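PDB 4PF8: TRAP-T family transporter, DctP (Periplasmic binding) subunit from Sulfitobacter sp. NAS-14.1, which binds beta-D-galacturonate as the periplasmic solute-binding subunit of a TRAP transporter and probably delivers it to the membrane partners for uptake. Local coordinates for residues L89-V102 and A125-A137. Residues are numbered along the deposited sequence; the frame is centred on the assembly and turned at random. Where two conformers were deposited one is given.
Sequences LGPMGQAVPATNVV and ALGKALEEKGIVA
V96 meets helix 121-132 with both of its methyls, at the point where the chain following strand 84-88 packs against the helix that leads, through a Schellman motif, into strand 135-141 of the same five-stranded sheet. Its chi1 of -171° puts CG1 beside the carbonyl carbon and CG2 beside the backbone N: CG1 faces the last turn, 3.9 Å from A129 CB, while CG2 touches K133 CG at 3.8 Å and also reaches L130 CD2. A beta-branched residue suits this place because it fills two directions at once; an alanine here would probably open a gap between the backbone at this position and the helix, beside A129 CB and L130 CD2, and strip K133 CB and CG of the methyl they pack on.

K133 can be followed outward. Its CB and CG pass V96 CG2, the two side chains running in opposite directions; a bend at chi2 lets CG, CD and CE skirt the carbonyl of A95, CE at 3.5 Å from A95 O, and a bend at chi4 turns NZ beyond it at the margin of the contact. Next door, the small residues A98 and A129 let the backbones come close, their CB atoms 3.6 Å apart. L126, forked at its end, reaches two neighbours: CD2 sits against A98 O, and CD1 against V102 CG1 at 3.7 Å. F321 of helix 315-322 also touches the L126 side chain.

G134, with its positive phi of 89°, makes the turn out of the helix, where a side chain would jam against the preceding carbonyl. L130 O accepts from K133 N and I135 N on opposite faces of its plane. I135 follows as the first residue of strand 135-141. Long and apolar, it and selenomethionine M92, bent at chi2 and chi3, can meet tip to tip, I135 CD1 3.7 Å from M92 SE.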
loop_
_atom_site.group_PDB
_atom_site.type_symbol
_atom_site.label_atom_id
_atom_site.label_comp_id
_atom_site.label_asym_id
_atom_site.label_seq_id
_atom_site.Cartn_x
_atom_site.Cartn_y
_atom_site.Cartn_z
ATOM N N LEU A 89 -0.897 3.151 2.832
ATOM C CA LEU A 89 -0.319 4.237 3.598
ATOM C C LEU A 89 0.809 4.962 2.837
ATOM O O LEU A 89 1.246 6.039 3.247
ATOM C CB LEU A 89 0.150 3.720 4.942
ATOM C CG LEU A 89 -0.932 3.704 6.007
ATOM C CD1 LEU A 89 -2.100 2.845 5.633
ATOM C CD2 LEU A 89 -0.354 3.254 7.360
ATOM N N GLY A 90 1.255 4.413 1.712
ATOM C CA GLY A 90 2.327 5.027 0.954
ATOM C C GLY A 90 1.996 6.459 0.543
ATOM O O GLY A 90 2.683 7.407 0.895
ATOM N N PRO A 91 0.910 6.640 -0.218
ATOM C CA PRO A 91 0.529 7.988 -0.656
ATOM C C PRO A 91 -0.098 8.839 0.451
ATOM O O PRO A 91 -0.298 10.044 0.284
ATOM C CB PRO A 91 -0.499 7.724 -1.767
ATOM C CG PRO A 91 -0.317 6.270 -2.155
ATOM C CD PRO A 91 0.149 5.582 -0.905
HETATM N N MSE A 92 -0.421 8.207 1.562
HETATM C CA MSE A 92 -1.026 8.890 2.700
HETATM C C MSE A 92 -0.024 9.803 3.413
HETATM O O MSE A 92 -0.416 10.674 4.177
HETATM C CB MSE A 92 -1.570 7.851 3.669
HETATM C CG MSE A 92 -2.270 8.410 4.861
HETATM SE SE MSE A 92 -4.000 9.021 4.359
HETATM C CE MSE A 92 -4.954 7.345 4.127
ATOM N N GLY A 93 1.266 9.626 3.161
ATOM C CA GLY A 93 2.272 10.480 3.777
ATOM C C GLY A 93 2.106 11.987 3.550
ATOM O O GLY A 93 2.536 12.798 4.367
ATOM N N GLN A 94 1.485 12.394 2.449
ATOM C CA GLN A 94 1.277 13.827 2.222
ATOM C C GLN A 94 0.183 14.435 3.120
ATOM O O GLN A 94 0.369 15.502 3.705
ATOM C CB GLN A 94 0.979 14.098 0.743
ATOM C CG GLN A 94 0.974 15.573 0.384
ATOM C CD GLN A 94 1.180 15.819 -1.102
ATOM O OE1 GLN A 94 1.653 14.943 -1.832
ATOM N NE2 GLN A 94 0.834 17.023 -1.557
ATOM N N ALA A 95 -0.948 13.750 3.236
ATOM C CA ALA A 95 -2.061 14.224 4.036
ATOM C C ALA A 95 -1.802 14.031 5.515
ATOM O O ALA A 95 -2.250 14.828 6.337
ATOM C CB ALA A 95 -3.323 13.471 3.652
ATOM N N VAL A 96 -1.115 12.940 5.846
ATOM C CA VAL A 96 -0.912 12.535 7.231
ATOM C C VAL A 96 0.568 12.229 7.468
ATOM O O VAL A 96 1.016 11.096 7.318
ATOM C CB VAL A 96 -1.766 11.303 7.575
ATOM C CG1 VAL A 96 -1.706 11.055 9.083
ATOM C CG2 VAL A 96 -3.195 11.519 7.080
ATOM N N PRO A 97 1.340 13.253 7.829
ATOM C CA PRO A 97 2.798 13.084 7.886
ATOM C C PRO A 97 3.291 11.914 8.753
ATOM O O PRO A 97 4.299 11.296 8.399
ATOM C CB PRO A 97 3.272 14.432 8.429
ATOM C CG PRO A 97 2.233 15.408 7.900
ATOM C CD PRO A 97 0.939 14.666 7.955
ATOM N N ALA A 98 2.591 11.590 9.840
ATOM C CA ALA A 98 3.026 10.483 10.698
ATOM C C ALA A 98 3.145 9.165 9.931
ATOM O O ALA A 98 3.996 8.318 10.245
ATOM C CB ALA A 98 2.082 10.318 11.878
ATOM N N THR A 99 2.328 8.991 8.902
ATOM C CA THR A 99 2.311 7.721 8.202
ATOM C C THR A 99 3.544 7.523 7.322
ATOM O O THR A 99 3.728 6.444 6.817
ATOM C CB THR A 99 1.047 7.508 7.341
ATOM O OG1 THR A 99 1.003 8.473 6.281
ATOM C CG2 THR A 99 -0.192 7.603 8.203
ATOM N N ASN A 100 4.379 8.544 7.146
ATOM C CA ASN A 100 5.596 8.330 6.358
ATOM C C ASN A 100 6.472 7.233 6.922
ATOM O O ASN A 100 7.201 6.593 6.193
ATOM C CB ASN A 100 6.414 9.615 6.212
ATOM C CG ASN A 100 5.817 10.562 5.220
ATOM O OD1 ASN A 100 5.679 10.230 4.047
ATOM N ND2 ASN A 100 5.431 11.742 5.680
ATOM N N VAL A 101 6.392 7.007 8.230
ATOM C CA VAL A 101 7.269 6.035 8.879
ATOM C C VAL A 101 7.153 4.615 8.314
ATOM O O VAL A 101 8.118 3.867 8.340
ATOM C CB VAL A 101 7.048 6.002 10.409
ATOM C CG1 VAL A 101 7.310 7.375 11.011
ATOM C CG2 VAL A 101 5.639 5.508 10.750
ATOM N N VAL A 102 5.984 4.225 7.817
ATOM C CA VAL A 102 5.813 2.874 7.270
ATOM C C VAL A 102 6.307 2.759 5.836
ATOM O O VAL A 102 6.420 1.656 5.301
ATOM C CB VAL A 102 4.348 2.365 7.330
ATOM C CG1 VAL A 102 3.846 2.433 8.743
ATOM C CG2 VAL A 102 3.451 3.154 6.355
ATOM N N ALA A 125 -1.052 4.603 17.287
ATOM C CA ALA A 125 -0.543 5.963 17.146
ATOM C C ALA A 125 -0.830 6.491 15.742
ATOM O O ALA A 125 -1.187 7.649 15.555
ATOM C CB ALA A 125 0.955 6.004 17.446
ATOM N N LEU A 126 -0.670 5.634 14.749
ATOM C CA LEU A 126 -0.969 6.027 13.388
ATOM C C LEU A 126 -2.473 6.238 13.242
ATOM O O LEU A 126 -2.912 7.179 12.575
ATOM C CB LEU A 126 -0.445 4.987 12.389
ATOM C CG LEU A 126 1.082 4.898 12.266
ATOM C CD1 LEU A 126 1.469 3.942 11.133
ATOM C CD2 LEU A 126 1.704 6.247 12.021
ATOM N N GLY A 127 -3.269 5.392 13.892
ATOM C CA GLY A 127 -4.716 5.594 13.866
ATOM C C GLY A 127 -5.111 6.960 14.416
ATOM O O GLY A 127 -6.001 7.617 13.872
ATOM N N LYS A 128 -4.468 7.397 15.499
ATOM C CA LYS A 128 -4.753 8.716 16.079
ATOM C C LYS A 128 -4.357 9.825 15.105
ATOM O O LYS A 128 -5.077 10.798 14.933
ATOM C CB LYS A 128 -4.030 8.869 17.429
ATOM C CG LYS A 128 -4.208 10.214 18.119
ATOM C CD LYS A 128 -3.607 10.196 19.538
ATOM C CE LYS A 128 -3.664 11.570 20.229
ATOM N NZ LYS A 128 -3.636 12.717 19.266
ATOM N N ALA A 129 -3.206 9.675 14.451
ATOM C CA ALA A 129 -2.772 10.665 13.465
ATOM C C ALA A 129 -3.769 10.771 12.309
ATOM O O ALA A 129 -4.059 11.866 11.829
ATOM C CB ALA A 129 -1.387 10.314 12.937
ATOM N N LEU A 130 -4.272 9.635 11.850
ATOM C CA LEU A 130 -5.269 9.636 10.787
ATOM C C LEU A 130 -6.547 10.337 11.236
ATOM O O LEU A 130 -7.149 11.088 10.478
ATOM C CB LEU A 130 -5.571 8.220 10.337
ATOM C CG LEU A 130 -4.456 7.535 9.544
ATOM C CD1 LEU A 130 -4.606 6.015 9.601
ATOM C CD2 LEU A 130 -4.455 8.029 8.108
ATOM N N GLU A 131 -6.965 10.102 12.475
ATOM C CA GLU A 131 -8.197 10.696 12.974
ATOM C C GLU A 131 -8.084 12.215 13.007
ATOM O O GLU A 131 -9.057 12.928 12.750
ATOM C CB GLU A 131 -8.520 10.160 14.374
ATOM C CG GLU A 131 -9.872 10.609 14.901
ATOM C CD GLU A 131 -10.151 10.127 16.327
ATOM O OE1 GLU A 131 -9.238 9.555 16.960
ATOM O OE2 GLU A 131 -11.278 10.320 16.816
ATOM N N GLU A 132 -6.894 12.718 13.330
ATOM C CA GLU A 132 -6.626 14.158 13.347
ATOM C C GLU A 132 -6.776 14.807 11.984
ATOM O O GLU A 132 -6.974 16.027 11.868
ATOM C CB GLU A 132 -5.223 14.420 13.876
ATOM C CG GLU A 132 -5.137 14.166 15.355
ATOM C CD GLU A 132 -3.748 14.378 15.900
ATOM O OE1 GLU A 132 -2.803 14.518 15.081
ATOM O OE2 GLU A 132 -3.610 14.387 17.145
ATOM N N LYS A 133 -6.654 13.994 10.944
ATOM C CA LYS A 133 -6.774 14.479 9.584
ATOM C C LYS A 133 -8.105 14.072 8.937
ATOM O O LYS A 133 -8.255 14.133 7.719
ATOM C CB LYS A 133 -5.604 13.953 8.756
ATOM C CG LYS A 133 -4.245 14.491 9.193
ATOM C CD LYS A 133 -4.200 15.993 9.135
ATOM C CE LYS A 133 -2.792 16.552 9.311
ATOM N NZ LYS A 133 -2.204 16.211 10.616
ATOM N N GLY A 134 -9.064 13.632 9.746
ATOM C CA GLY A 134 -10.387 13.315 9.215
ATOM C C GLY A 134 -10.627 11.900 8.722
ATOM O O GLY A 134 -11.546 11.659 7.932
ATOM N N ILE A 135 -9.821 10.948 9.176
ATOM C CA ILE A 135 -9.869 9.593 8.652
ATOM C C ILE A 135 -9.963 8.616 9.822
ATOM O O ILE A 135 -9.154 8.683 10.751
ATOM C CB ILE A 135 -8.586 9.282 7.857
ATOM C CG1 ILE A 135 -8.470 10.233 6.673
ATOM C CG2 ILE A 135 -8.582 7.838 7.386
ATOM C CD1 ILE A 135 -7.101 10.157 5.981
ATOM N N VAL A 136 -10.960 7.734 9.785
ATOM C CA VAL A 136 -11.166 6.757 10.856
ATOM C C VAL A 136 -10.690 5.389 10.370
ATOM O O VAL A 136 -11.261 4.799 9.467
ATOM C CB VAL A 136 -12.644 6.708 11.286
ATOM C CG1 VAL A 136 -12.872 5.609 12.318
ATOM C CG2 VAL A 136 -13.080 8.056 11.856
ATOM N N ALA A 137 -9.625 4.884 10.988
ATOM C CA ALA A 137 -9.046 3.593 10.619
ATOM C C ALA A 137 -9.867 2.437 11.193
ATOM O O ALA A 137 -10.195 2.424 12.392
ATOM C CB ALA A 137 -7.606 3.508 11.128
#